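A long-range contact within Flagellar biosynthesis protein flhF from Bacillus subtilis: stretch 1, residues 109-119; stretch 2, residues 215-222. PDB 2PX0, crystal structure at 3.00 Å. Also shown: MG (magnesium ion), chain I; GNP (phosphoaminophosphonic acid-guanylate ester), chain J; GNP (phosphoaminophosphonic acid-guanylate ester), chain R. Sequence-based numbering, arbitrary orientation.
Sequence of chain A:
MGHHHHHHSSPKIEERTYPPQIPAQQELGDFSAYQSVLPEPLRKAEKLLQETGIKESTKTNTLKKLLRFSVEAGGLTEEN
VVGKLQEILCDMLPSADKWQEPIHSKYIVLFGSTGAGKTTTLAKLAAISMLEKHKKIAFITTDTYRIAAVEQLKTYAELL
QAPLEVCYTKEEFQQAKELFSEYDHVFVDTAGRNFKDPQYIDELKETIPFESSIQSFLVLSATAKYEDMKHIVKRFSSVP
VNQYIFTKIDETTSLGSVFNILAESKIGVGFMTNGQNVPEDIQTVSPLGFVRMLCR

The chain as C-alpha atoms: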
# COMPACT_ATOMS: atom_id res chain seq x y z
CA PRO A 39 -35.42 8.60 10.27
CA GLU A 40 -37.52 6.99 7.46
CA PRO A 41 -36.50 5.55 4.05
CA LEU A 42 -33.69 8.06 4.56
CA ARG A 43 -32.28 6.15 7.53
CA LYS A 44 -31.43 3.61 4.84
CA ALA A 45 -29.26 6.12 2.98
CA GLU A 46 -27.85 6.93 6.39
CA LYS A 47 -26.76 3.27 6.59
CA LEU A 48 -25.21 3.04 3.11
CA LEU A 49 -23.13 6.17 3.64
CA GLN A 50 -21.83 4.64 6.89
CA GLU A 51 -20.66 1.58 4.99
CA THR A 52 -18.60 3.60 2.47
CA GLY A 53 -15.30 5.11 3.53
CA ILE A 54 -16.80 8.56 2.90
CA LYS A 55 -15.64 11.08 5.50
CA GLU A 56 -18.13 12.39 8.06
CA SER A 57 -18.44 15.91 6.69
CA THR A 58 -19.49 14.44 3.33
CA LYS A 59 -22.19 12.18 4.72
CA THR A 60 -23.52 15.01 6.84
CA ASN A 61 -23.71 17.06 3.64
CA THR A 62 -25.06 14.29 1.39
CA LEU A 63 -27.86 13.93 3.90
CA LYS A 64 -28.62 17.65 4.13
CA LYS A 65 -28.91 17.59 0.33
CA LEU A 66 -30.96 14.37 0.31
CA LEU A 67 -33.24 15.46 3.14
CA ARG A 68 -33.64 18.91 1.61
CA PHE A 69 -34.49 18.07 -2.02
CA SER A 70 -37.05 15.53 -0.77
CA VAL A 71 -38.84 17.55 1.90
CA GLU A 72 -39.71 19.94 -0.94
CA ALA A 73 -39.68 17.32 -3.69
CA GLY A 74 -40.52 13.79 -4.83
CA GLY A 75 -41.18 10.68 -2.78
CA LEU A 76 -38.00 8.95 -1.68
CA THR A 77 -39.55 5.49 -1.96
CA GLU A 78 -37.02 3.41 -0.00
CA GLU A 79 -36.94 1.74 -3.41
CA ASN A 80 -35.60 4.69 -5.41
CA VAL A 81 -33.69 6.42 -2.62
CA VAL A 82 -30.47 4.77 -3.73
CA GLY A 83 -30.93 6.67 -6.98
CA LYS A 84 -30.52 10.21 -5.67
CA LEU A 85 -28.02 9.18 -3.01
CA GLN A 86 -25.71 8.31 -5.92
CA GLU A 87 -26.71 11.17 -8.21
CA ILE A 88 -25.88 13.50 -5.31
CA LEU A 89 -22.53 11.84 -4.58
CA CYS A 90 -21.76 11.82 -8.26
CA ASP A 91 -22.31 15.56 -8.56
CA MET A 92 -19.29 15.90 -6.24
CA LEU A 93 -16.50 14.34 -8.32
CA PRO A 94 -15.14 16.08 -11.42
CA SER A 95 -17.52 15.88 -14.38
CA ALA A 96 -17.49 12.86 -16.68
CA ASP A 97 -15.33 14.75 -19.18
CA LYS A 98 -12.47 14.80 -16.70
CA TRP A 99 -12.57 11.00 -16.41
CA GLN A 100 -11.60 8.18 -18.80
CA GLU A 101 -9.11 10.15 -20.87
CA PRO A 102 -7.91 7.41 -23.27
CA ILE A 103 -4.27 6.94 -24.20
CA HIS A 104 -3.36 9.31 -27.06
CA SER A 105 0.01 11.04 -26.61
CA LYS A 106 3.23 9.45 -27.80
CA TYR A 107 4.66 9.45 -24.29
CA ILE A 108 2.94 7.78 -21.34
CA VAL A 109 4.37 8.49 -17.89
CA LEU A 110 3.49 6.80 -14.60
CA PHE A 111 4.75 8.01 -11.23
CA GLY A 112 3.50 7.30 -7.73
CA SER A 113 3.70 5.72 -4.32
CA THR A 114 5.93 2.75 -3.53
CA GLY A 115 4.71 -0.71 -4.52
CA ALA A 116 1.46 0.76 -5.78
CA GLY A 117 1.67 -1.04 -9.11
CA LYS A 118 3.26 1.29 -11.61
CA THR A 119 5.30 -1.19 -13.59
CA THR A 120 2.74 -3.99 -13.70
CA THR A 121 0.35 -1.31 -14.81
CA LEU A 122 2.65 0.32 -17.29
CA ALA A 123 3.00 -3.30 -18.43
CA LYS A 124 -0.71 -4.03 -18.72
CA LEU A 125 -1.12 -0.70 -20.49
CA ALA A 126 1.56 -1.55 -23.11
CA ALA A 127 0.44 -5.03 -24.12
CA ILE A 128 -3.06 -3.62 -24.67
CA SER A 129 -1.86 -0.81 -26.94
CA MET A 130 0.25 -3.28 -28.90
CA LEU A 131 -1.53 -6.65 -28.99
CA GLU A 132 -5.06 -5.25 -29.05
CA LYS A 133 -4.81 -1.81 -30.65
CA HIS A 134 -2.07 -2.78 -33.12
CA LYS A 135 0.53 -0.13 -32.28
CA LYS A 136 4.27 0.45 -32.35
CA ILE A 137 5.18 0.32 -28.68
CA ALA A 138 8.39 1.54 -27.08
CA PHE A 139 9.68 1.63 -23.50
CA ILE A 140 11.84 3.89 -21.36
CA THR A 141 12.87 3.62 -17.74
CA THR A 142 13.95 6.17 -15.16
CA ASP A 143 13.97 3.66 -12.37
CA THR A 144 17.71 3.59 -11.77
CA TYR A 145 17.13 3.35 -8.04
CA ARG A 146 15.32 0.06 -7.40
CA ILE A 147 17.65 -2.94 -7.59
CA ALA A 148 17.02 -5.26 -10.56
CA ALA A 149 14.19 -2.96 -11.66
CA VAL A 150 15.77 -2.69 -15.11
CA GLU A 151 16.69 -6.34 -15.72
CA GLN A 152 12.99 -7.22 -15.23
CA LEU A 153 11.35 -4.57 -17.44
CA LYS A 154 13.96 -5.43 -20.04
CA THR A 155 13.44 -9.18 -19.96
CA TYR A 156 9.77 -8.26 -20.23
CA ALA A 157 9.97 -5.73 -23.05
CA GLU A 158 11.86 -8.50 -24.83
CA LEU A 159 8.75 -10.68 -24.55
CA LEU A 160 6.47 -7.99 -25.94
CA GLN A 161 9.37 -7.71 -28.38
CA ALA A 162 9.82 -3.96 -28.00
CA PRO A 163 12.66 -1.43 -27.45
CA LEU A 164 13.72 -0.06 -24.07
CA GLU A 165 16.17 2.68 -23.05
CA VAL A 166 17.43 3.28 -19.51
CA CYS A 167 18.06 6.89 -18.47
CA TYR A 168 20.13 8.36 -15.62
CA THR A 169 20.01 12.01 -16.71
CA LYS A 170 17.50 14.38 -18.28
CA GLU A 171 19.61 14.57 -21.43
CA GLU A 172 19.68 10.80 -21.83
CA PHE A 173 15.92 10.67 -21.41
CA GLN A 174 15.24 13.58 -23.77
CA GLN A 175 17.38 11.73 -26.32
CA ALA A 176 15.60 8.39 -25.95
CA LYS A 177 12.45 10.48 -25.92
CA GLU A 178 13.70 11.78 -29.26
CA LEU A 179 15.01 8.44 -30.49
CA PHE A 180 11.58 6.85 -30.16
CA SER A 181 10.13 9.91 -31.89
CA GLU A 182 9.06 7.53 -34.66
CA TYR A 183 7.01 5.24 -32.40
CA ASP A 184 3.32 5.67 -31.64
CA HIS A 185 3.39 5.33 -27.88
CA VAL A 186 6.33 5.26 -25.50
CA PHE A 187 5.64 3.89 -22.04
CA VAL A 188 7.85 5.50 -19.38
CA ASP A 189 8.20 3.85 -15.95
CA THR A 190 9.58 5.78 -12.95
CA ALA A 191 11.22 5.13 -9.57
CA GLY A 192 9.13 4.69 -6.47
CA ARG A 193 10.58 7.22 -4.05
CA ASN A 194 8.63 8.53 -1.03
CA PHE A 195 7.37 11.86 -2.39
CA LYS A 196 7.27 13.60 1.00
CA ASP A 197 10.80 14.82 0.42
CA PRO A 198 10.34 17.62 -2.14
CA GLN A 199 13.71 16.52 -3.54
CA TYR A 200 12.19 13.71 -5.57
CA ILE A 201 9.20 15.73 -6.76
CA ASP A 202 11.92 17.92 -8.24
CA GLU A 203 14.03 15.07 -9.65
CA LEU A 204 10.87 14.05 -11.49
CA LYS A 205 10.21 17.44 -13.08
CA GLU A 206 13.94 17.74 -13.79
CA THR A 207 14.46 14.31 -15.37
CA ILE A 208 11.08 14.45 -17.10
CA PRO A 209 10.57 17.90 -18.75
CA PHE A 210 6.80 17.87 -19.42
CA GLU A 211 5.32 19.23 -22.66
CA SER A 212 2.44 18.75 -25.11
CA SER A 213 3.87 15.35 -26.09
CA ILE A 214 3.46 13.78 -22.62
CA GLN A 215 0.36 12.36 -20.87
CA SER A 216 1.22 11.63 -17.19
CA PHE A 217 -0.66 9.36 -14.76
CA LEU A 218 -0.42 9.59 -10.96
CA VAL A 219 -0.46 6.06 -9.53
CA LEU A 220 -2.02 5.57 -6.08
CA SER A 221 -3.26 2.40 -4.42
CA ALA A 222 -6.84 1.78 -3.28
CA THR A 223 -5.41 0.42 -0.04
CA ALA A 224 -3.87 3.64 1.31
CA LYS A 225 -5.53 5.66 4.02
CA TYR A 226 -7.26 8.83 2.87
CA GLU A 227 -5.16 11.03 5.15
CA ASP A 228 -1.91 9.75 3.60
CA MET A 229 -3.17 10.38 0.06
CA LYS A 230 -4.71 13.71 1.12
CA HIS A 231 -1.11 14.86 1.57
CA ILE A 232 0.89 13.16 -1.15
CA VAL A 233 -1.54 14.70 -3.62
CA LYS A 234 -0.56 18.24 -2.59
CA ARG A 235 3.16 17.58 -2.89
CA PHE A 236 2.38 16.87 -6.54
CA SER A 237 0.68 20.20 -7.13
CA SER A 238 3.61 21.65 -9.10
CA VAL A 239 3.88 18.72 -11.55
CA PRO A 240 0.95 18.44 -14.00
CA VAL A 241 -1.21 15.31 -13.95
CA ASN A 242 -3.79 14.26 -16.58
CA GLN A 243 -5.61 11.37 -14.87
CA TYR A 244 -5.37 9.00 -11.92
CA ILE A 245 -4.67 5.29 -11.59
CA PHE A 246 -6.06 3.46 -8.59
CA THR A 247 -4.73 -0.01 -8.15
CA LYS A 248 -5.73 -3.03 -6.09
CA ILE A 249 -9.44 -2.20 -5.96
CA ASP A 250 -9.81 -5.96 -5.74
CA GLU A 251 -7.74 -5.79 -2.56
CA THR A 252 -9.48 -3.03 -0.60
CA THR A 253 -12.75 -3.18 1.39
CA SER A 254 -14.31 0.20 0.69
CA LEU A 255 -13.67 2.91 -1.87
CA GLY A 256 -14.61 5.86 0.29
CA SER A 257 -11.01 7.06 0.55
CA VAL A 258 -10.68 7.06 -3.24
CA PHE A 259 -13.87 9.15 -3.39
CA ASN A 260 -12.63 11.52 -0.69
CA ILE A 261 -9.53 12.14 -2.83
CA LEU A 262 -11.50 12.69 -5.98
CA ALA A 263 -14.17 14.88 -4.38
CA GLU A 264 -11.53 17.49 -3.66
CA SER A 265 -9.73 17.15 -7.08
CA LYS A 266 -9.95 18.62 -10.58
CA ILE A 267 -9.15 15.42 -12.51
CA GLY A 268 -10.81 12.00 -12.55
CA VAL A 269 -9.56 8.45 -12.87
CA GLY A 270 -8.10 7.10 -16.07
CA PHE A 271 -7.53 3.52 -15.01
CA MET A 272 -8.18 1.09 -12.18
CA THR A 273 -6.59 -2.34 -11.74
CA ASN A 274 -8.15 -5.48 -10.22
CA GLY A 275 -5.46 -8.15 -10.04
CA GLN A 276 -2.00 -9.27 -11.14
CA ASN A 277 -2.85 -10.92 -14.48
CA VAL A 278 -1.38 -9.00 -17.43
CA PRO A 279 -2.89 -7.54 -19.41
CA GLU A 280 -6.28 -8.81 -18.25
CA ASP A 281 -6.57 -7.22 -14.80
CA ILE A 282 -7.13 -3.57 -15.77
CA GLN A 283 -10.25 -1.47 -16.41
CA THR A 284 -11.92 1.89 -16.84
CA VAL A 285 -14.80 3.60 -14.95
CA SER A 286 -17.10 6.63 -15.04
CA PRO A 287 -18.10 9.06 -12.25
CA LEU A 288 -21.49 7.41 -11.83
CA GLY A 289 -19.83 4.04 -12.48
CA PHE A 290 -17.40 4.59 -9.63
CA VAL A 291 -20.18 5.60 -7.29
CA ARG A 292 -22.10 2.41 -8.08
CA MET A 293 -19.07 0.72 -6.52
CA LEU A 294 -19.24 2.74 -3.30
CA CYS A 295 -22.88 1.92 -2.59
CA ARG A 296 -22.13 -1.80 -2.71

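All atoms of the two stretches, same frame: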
# COMPACT_ATOMS: atom_id res chain seq x y z
N VAL A 109 3.60 8.53 -19.13
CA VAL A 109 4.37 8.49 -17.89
C VAL A 109 3.56 8.10 -16.65
O VAL A 109 2.42 8.56 -16.46
CB VAL A 109 5.06 9.86 -17.65
CG1 VAL A 109 5.69 9.91 -16.27
CG2 VAL A 109 6.11 10.09 -18.73
N LEU A 110 4.14 7.24 -15.82
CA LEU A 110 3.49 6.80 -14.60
C LEU A 110 4.41 6.99 -13.40
O LEU A 110 5.51 6.43 -13.36
CB LEU A 110 3.11 5.33 -14.68
CG LEU A 110 2.21 4.74 -15.76
CD1 LEU A 110 1.43 3.59 -15.11
CD2 LEU A 110 1.26 5.78 -16.32
N PHE A 111 3.97 7.78 -12.43
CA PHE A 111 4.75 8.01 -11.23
C PHE A 111 3.82 7.77 -10.05
O PHE A 111 2.60 7.74 -10.21
CB PHE A 111 5.36 9.42 -11.22
CG PHE A 111 4.44 10.50 -11.73
CD1 PHE A 111 3.40 10.99 -10.95
CD2 PHE A 111 4.60 11.01 -13.01
CE1 PHE A 111 2.54 11.97 -11.43
CE2 PHE A 111 3.73 12.01 -13.51
CZ PHE A 111 2.71 12.48 -12.71
N GLY A 112 4.37 7.55 -8.86
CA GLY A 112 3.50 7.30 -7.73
C GLY A 112 4.13 6.58 -6.56
O GLY A 112 5.30 6.23 -6.57
N SER A 113 3.31 6.37 -5.55
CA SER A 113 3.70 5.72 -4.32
C SER A 113 4.48 4.41 -4.52
O SER A 113 4.45 3.81 -5.59
CB SER A 113 2.44 5.46 -3.51
OG SER A 113 1.41 6.33 -3.95
N THR A 114 5.16 3.98 -3.46
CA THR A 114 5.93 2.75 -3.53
C THR A 114 5.02 1.53 -3.59
O THR A 114 3.96 1.50 -2.97
CB THR A 114 6.89 2.62 -2.32
OG1 THR A 114 6.19 2.91 -1.11
CG2 THR A 114 8.06 3.56 -2.46
N GLY A 115 5.45 0.53 -4.37
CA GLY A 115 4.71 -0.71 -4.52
C GLY A 115 3.27 -0.60 -4.94
O GLY A 115 2.53 -1.57 -4.86
N ALA A 116 2.85 0.58 -5.39
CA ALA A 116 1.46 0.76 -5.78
C ALA A 116 1.05 -0.11 -6.96
O ALA A 116 -0.05 -0.66 -6.99
CB ALA A 116 1.20 2.23 -6.09
N GLY A 117 1.95 -0.24 -7.93
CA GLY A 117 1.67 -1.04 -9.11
C GLY A 117 1.91 -0.26 -10.38
O GLY A 117 1.14 -0.35 -11.33
N LYS A 118 2.98 0.51 -10.42
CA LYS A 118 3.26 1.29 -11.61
C LYS A 118 3.71 0.43 -12.77
O LYS A 118 3.12 0.47 -13.85
CB LYS A 118 4.34 2.34 -11.33
CG LYS A 118 3.86 3.48 -10.48
CD LYS A 118 4.96 4.50 -10.32
CE LYS A 118 6.09 3.92 -9.49
NZ LYS A 118 5.62 3.41 -8.17
N THR A 119 4.75 -0.35 -12.55
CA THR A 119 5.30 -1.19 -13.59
C THR A 119 4.33 -2.25 -14.14
O THR A 119 4.21 -2.43 -15.36
CB THR A 119 6.57 -1.87 -13.10
OG1 THR A 119 7.38 -0.91 -12.42
CG2 THR A 119 7.36 -2.42 -14.28
N GLN A 215 1.67 12.59 -21.48
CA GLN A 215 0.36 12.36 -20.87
C GLN A 215 0.58 11.56 -19.57
O GLN A 215 0.44 10.33 -19.56
CB GLN A 215 -0.52 11.56 -21.85
CG GLN A 215 -1.98 11.37 -21.43
CD GLN A 215 -2.78 10.61 -22.47
OE1 GLN A 215 -2.75 10.95 -23.65
NE2 GLN A 215 -3.51 9.59 -22.03
N SER A 216 0.93 12.25 -18.48
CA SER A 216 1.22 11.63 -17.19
C SER A 216 0.04 11.06 -16.39
O SER A 216 -1.09 11.54 -16.50
CB SER A 216 1.98 12.62 -16.31
OG SER A 216 1.22 13.80 -16.10
N PHE A 217 0.35 10.06 -15.56
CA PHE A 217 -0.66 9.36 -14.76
C PHE A 217 -0.18 9.11 -13.33
O PHE A 217 0.72 8.30 -13.12
CB PHE A 217 -0.96 8.02 -15.40
CG PHE A 217 -1.72 8.13 -16.70
CD1 PHE A 217 -3.10 8.26 -16.69
CD2 PHE A 217 -1.04 8.10 -17.91
CE1 PHE A 217 -3.80 8.37 -17.87
CE2 PHE A 217 -1.72 8.21 -19.10
CZ PHE A 217 -3.11 8.34 -19.08
N LEU A 218 -0.82 9.76 -12.35
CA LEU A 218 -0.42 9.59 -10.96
C LEU A 218 -0.96 8.28 -10.39
O LEU A 218 -2.17 8.09 -10.27
CB LEU A 218 -0.91 10.78 -10.13
CG LEU A 218 -0.64 10.71 -8.62
CD1 LEU A 218 0.86 10.66 -8.33
CD2 LEU A 218 -1.24 11.92 -7.97
N VAL A 219 -0.06 7.37 -10.03
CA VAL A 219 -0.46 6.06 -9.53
C VAL A 219 -0.56 5.90 -8.01
O VAL A 219 0.45 5.87 -7.31
CB VAL A 219 0.49 4.97 -10.08
CG1 VAL A 219 0.25 3.64 -9.38
CG2 VAL A 219 0.27 4.83 -11.59
N LEU A 220 -1.79 5.76 -7.51
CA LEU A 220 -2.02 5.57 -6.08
C LEU A 220 -2.76 4.26 -5.90
O LEU A 220 -3.48 3.83 -6.81
CB LEU A 220 -2.87 6.69 -5.49
CG LEU A 220 -2.41 8.13 -5.56
CD1 LEU A 220 -3.44 8.96 -4.85
CD2 LEU A 220 -1.06 8.31 -4.93
N SER A 221 -2.61 3.66 -4.71
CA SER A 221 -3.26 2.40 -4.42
C SER A 221 -4.52 2.56 -3.58
O SER A 221 -4.55 3.34 -2.63
CB SER A 221 -2.30 1.48 -3.70
OG SER A 221 -3.01 0.35 -3.19
N ALA A 222 -5.55 1.79 -3.95
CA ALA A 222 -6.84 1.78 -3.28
C ALA A 222 -6.77 1.24 -1.85
O ALA A 222 -7.78 1.09 -1.16
CB ALA A 222 -7.84 0.96 -4.11
MG MG I . 8.42 -0.43 -10.39
PG GNP J . 7.99 0.26 -7.15
O1G GNP J . 8.64 -0.38 -5.97
O2G GNP J . 8.85 0.20 -8.42
O3G GNP J . 7.55 1.65 -6.87
N3B GNP J . 6.68 -0.77 -7.37
PB GNP J . 5.60 -0.53 -8.59
O1B GNP J . 4.80 0.65 -8.36
O2B GNP J . 6.40 -0.63 -9.86
O3A GNP J . 4.72 -1.87 -8.31
PA GNP J . 4.87 -3.29 -8.92
O1A GNP J . 4.51 -3.29 -10.37
O2A GNP J . 6.24 -3.76 -8.47
O5' GNP J . 3.80 -4.08 -8.20
C5' GNP J . 3.89 -4.25 -6.78
C4' GNP J . 2.95 -5.30 -6.32
O4' GNP J . 1.60 -5.01 -6.34
C3' GNP J . 3.11 -6.64 -7.11
O3' GNP J . 3.21 -7.76 -6.22
C2' GNP J . 1.83 -6.71 -7.94
O2' GNP J . 1.42 -8.00 -8.26
C1' GNP J . 0.88 -6.00 -7.04
N9 GNP J . -0.22 -5.39 -7.83
C8 GNP J . -0.05 -4.35 -8.84
N7 GNP J . -1.21 -4.04 -9.36
C5 GNP J . -2.17 -4.92 -8.65
C6 GNP J . -3.61 -5.02 -8.80
O6 GNP J . -4.33 -4.44 -9.52
N1 GNP J . -4.13 -5.98 -7.94
C2 GNP J . -3.26 -6.66 -7.09
N2 GNP J . -3.99 -7.59 -6.28
N3 GNP J . -2.00 -6.62 -6.91
C4 GNP J . -1.51 -5.69 -7.76
PG GNP R . 6.15 -8.01 -4.00
O1G GNP R . 5.61 -7.51 -5.29
O2G GNP R . 7.27 -9.05 -4.22
O3G GNP R . 5.10 -8.55 -3.11
N3B GNP R . 6.88 -6.60 -3.39
PB GNP R . 7.68 -6.61 -1.94
O1B GNP R . 6.77 -6.77 -0.82
O2B GNP R . 8.79 -7.58 -2.12
O3A GNP R . 8.20 -5.12 -1.93
PA GNP R . 9.57 -4.60 -2.20
O1A GNP R . 10.50 -5.05 -1.15
O2A GNP R . 9.84 -4.96 -3.65
O5' GNP R . 9.39 -3.09 -2.08
C5' GNP R . 8.52 -2.37 -2.98
C4' GNP R . 8.68 -0.89 -2.83
O4' GNP R . 8.41 -0.35 -1.58
C3' GNP R . 10.12 -0.40 -3.21
O3' GNP R . 10.08 0.71 -4.13
C2' GNP R . 10.73 -0.01 -1.85
O2' GNP R . 11.72 0.99 -1.92
C1' GNP R . 9.50 0.43 -1.10
N9 GNP R . 9.69 0.24 0.36
C8 GNP R . 9.87 -1.05 1.01
N7 GNP R . 10.02 -0.88 2.31
C5 GNP R . 9.92 0.59 2.50
C6 GNP R . 10.02 1.39 3.72
O6 GNP R . 10.19 1.04 4.82
N1 GNP R . 9.87 2.74 3.46
C2 GNP R . 9.67 3.15 2.16
N2 GNP R . 9.55 4.59 2.12
N3 GNP R . 9.58 2.52 1.04
C4 GNP R . 9.72 1.19 1.30
O HOH W 1 8.76 -2.43 -9.87
O HOH W 2 10.43 -0.24 -10.94
O HOH W 3 8.09 1.55 -10.97

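What forms the apolar centre of the contact? Val-219 does, the residue most covered by the opposite stretch. Its CG1 lies 3.7 Å from Ala-116 CB and its CG2 3.9 Å from Leu-110 CD1, while its CB packs 3.7 Å from Lys-118 CG, so the aliphatic part of the lysine joins the apolar cluster. On the same face of the sheet, Leu-110 CD2 closes to 3.3 Å from Phe-217 CB, a tight fit.

What fills the other face? Phe-111 and Leu-218 point there, but the ends of their side chains come nearer the partner strand, bringing Phe-111 CD1 and Leu-218 CD1 to 3.7 Å at the edge of the Phe-111 ring. Phe-217 O sits over one face of that ring, and Phe-111 CE2 reaches Ser-216 CB at 3.4 Å.

How are the backbones joined? The strands run parallel in sense, with their axes inclined by 35°. Phe-217 N donates to Val-109 O at 2.7 Å, and Val-219 N donates to Phe-111 O at 2.7 Å, nearly straight at 172°. The return bonds are weak: Phe-111 N to Phe-217 O is 3.4 Å, as is Ser-113 N to Val-219 O. Gly-112 suits this close passage, because a CB there would lie 2.1 Å from Val-219 O.

What happens at the polar edge? Beyond the strand, a type II turn from Ser-113 to Ala-116 leads into the nucleotide site. Lys-118 spans both environments: its CG lies against Val-219, whereas its NZ donates to Gly-112 O at 3.3 Å and to GNP (chain J) O1B and O3G, both at 2.9 Å. Lys-118 N also donates to O1B of that GNP at 2.8 Å. Farther out, beyond reach of the second stretch, Thr-119 OG1 binds the magnesium ion MG at 2.3 Å.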